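Local coordinates for alanine racemase (Actinobacillus succinogenes, PDB 3C3K), which is of unknown function but has the two-lobed fold of the periplasmic binding protein-like family, shared with LacI-type regulators, at residues S99-S105 / K261-L267. Sequence-based numbering, arbitrary orientation.
Sequences STVSSVS and KTVHHLL
The H264 imidazole is gripped at two edge points: ND1 lies 2.7 Å from S103 OG, a hydrogen bond either group could donate, and NE2 gives a bent bond (138°) to S99 O at 2.8 Å, the acceptor in the ring plane; together they fix the ring's rotation. V101 O comes within 3.1 Å of H264 CE1, oblique to the ring. More loosely, S103 O lies beside the edge of the H265 ring, on the opposite sheet face. S103 OG stands between its backbone N and carbonyl carbon (chi1 62°), where it meets a water shared with S105 OG and H265 O. Parallel pairing runs through S103 N to V263 O, H265 N to S103 O, S105 N to H265 O and L267 N to S105 O. Ahead of it, S102 OG accepts a hydrogen bond from V263 N at 3.2 Å (161°), and T262 OG1 donates to T100 O from above the carbonyl plane. V104 CG2 packs 4.0 Å from L267 CG. Strand 264-266 edges the six-stranded parallel sheet; on its other side strand 102-105 is hydrogen-bonded to Q91 and A93. Helix 239-254 packs against V104, V263 and H265, and Y95 meets H264, S105 and L266.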
loop_
_atom_site.group_PDB
_atom_site.type_symbol
_atom_site.label_atom_id
_atom_site.label_comp_id
_atom_site.label_asym_id
_atom_site.label_seq_id
_atom_site.Cartn_x
_atom_site.Cartn_y
_atom_site.Cartn_z
ATOM N N SER B 99 9.987 -9.393 26.689
ATOM C CA SER B 99 10.873 -8.357 26.124
ATOM C C SER B 99 10.795 -7.073 26.967
ATOM O O SER B 99 9.752 -6.794 27.549
ATOM C CB SER B 99 10.502 -8.110 24.663
ATOM O OG SER B 99 10.921 -6.837 24.252
ATOM N N THR B 100 11.889 -6.324 27.097
ATOM C CA THR B 100 11.834 -5.054 27.802
ATOM C C THR B 100 11.371 -3.845 26.956
ATOM O O THR B 100 11.211 -2.764 27.472
ATOM C CB THR B 100 13.161 -4.705 28.440
ATOM O OG1 THR B 100 14.199 -4.725 27.441
ATOM C CG2 THR B 100 13.463 -5.723 29.546
ATOM N N VAL B 101 11.155 -4.044 25.667
ATOM C CA VAL B 101 10.716 -2.977 24.788
ATOM C C VAL B 101 9.211 -2.991 24.750
ATOM O O VAL B 101 8.618 -4.027 24.476
ATOM C CB VAL B 101 11.275 -3.201 23.402
ATOM C CG1 VAL B 101 10.762 -2.095 22.399
ATOM C CG2 VAL B 101 12.833 -3.265 23.490
ATOM N N SER B 102 8.593 -1.853 25.068
ATOM C CA SER B 102 7.165 -1.825 25.115
ATOM C C SER B 102 6.598 -2.050 23.730
ATOM O O SER B 102 7.209 -1.660 22.740
ATOM C CB SER B 102 6.643 -0.495 25.680
ATOM O OG SER B 102 7.127 -0.315 27.000
ATOM N N SER B 103 5.392 -2.644 23.676
ATOM C CA SER B 103 4.818 -3.117 22.424
ATOM C C SER B 103 3.328 -2.883 22.437
ATOM O O SER B 103 2.704 -2.733 23.487
ATOM C CB SER B 103 5.076 -4.614 22.218
ATOM O OG SER B 103 4.442 -5.284 23.286
ATOM N N VAL B 104 2.756 -2.943 21.250
ATOM C CA VAL B 104 1.324 -2.914 21.050
ATOM C C VAL B 104 1.034 -3.810 19.818
ATOM O O VAL B 104 1.695 -3.703 18.797
ATOM C CB VAL B 104 0.773 -1.454 20.911
ATOM C CG1 VAL B 104 1.494 -0.673 19.847
ATOM C CG2 VAL B 104 -0.737 -1.466 20.545
ATOM N N SER B 105 0.120 -4.752 19.987
ATOM C CA SER B 105 -0.215 -5.770 18.972
ATOM C C SER B 105 -1.507 -6.468 19.362
ATOM O O SER B 105 -2.132 -6.121 20.366
ATOM C CB SER B 105 0.876 -6.827 18.821
ATOM O OG SER B 105 1.116 -7.446 20.032
ATOM N N LYS B 261 7.472 2.586 32.255
ATOM C CA LYS B 261 7.842 1.184 32.518
ATOM C C LYS B 261 7.450 0.399 31.303
ATOM O O LYS B 261 6.701 0.909 30.468
ATOM C CB LYS B 261 7.071 0.585 33.711
ATOM C CG LYS B 261 7.021 1.438 34.979
ATOM C CD LYS B 261 8.409 1.814 35.467
ATOM C CE LYS B 261 8.341 2.837 36.614
ATOM N NZ LYS B 261 9.682 3.215 37.160
ATOM N N THR B 262 7.935 -0.831 31.212
ATOM C CA THR B 262 7.585 -1.723 30.131
ATOM C C THR B 262 6.139 -2.102 30.207
ATOM O O THR B 262 5.660 -2.520 31.274
ATOM C CB THR B 262 8.319 -3.031 30.286
ATOM O OG1 THR B 262 9.683 -2.729 30.326
ATOM C CG2 THR B 262 8.021 -3.950 29.136
ATOM N N VAL B 263 5.451 -2.009 29.064
ATOM C CA VAL B 263 4.071 -2.459 28.957
ATOM C C VAL B 263 3.871 -3.146 27.634
ATOM O O VAL B 263 4.435 -2.705 26.627
ATOM C CB VAL B 263 3.072 -1.257 29.021
ATOM C CG1 VAL B 263 2.965 -0.730 30.435
ATOM C CG2 VAL B 263 3.500 -0.109 28.088
ATOM N N HIS B 264 3.032 -4.186 27.605
ATOM C CA HIS B 264 2.818 -4.906 26.369
ATOM C C HIS B 264 1.348 -4.882 26.161
ATOM O O HIS B 264 0.627 -5.685 26.768
ATOM C CB HIS B 264 3.366 -6.338 26.469
ATOM C CG HIS B 264 4.864 -6.407 26.603
ATOM N ND1 HIS B 264 5.717 -6.098 25.555
ATOM C CD2 HIS B 264 5.663 -6.759 27.647
ATOM C CE1 HIS B 264 6.976 -6.214 25.961
ATOM N NE2 HIS B 264 6.968 -6.631 27.219
ATOM N N HIS B 265 0.848 -3.877 25.427
ATOM C CA HIS B 265 -0.598 -3.788 25.196
ATOM C C HIS B 265 -1.083 -4.788 24.136
ATOM O O HIS B 265 -0.457 -4.945 23.075
ATOM C CB HIS B 265 -1.004 -2.398 24.720
ATOM C CG HIS B 265 -0.886 -1.342 25.756
ATOM N ND1 HIS B 265 -1.990 -0.797 26.374
ATOM C CD2 HIS B 265 0.195 -0.727 26.302
ATOM C CE1 HIS B 265 -1.601 0.116 27.255
ATOM N NE2 HIS B 265 -0.281 0.189 27.228
ATOM N N LEU B 266 -2.187 -5.464 24.441
ATOM C CA LEU B 266 -2.846 -6.344 23.506
ATOM C C LEU B 266 -4.145 -5.683 23.202
ATOM O O LEU B 266 -4.917 -5.458 24.100
ATOM C CB LEU B 266 -3.126 -7.701 24.118
ATOM C CG LEU B 266 -1.938 -8.686 24.051
ATOM C CD1 LEU B 266 -2.424 -9.960 24.699
ATOM C CD2 LEU B 266 -1.450 -8.971 22.700
ATOM N N LEU B 267 -4.376 -5.356 21.945
ATOM C CA LEU B 267 -5.645 -4.786 21.475
ATOM C C LEU B 267 -6.535 -5.896 20.849
ATOM O O LEU B 267 -6.004 -6.915 20.340
ATOM C CB LEU B 267 -5.402 -3.619 20.480
ATOM C CG LEU B 267 -4.580 -2.415 20.966
ATOM C CD1 LEU B 267 -4.694 -1.316 19.961
ATOM C CD2 LEU B 267 -5.009 -1.832 22.359
HETATM O O HOH W 1 1.852 -6.434 22.265
#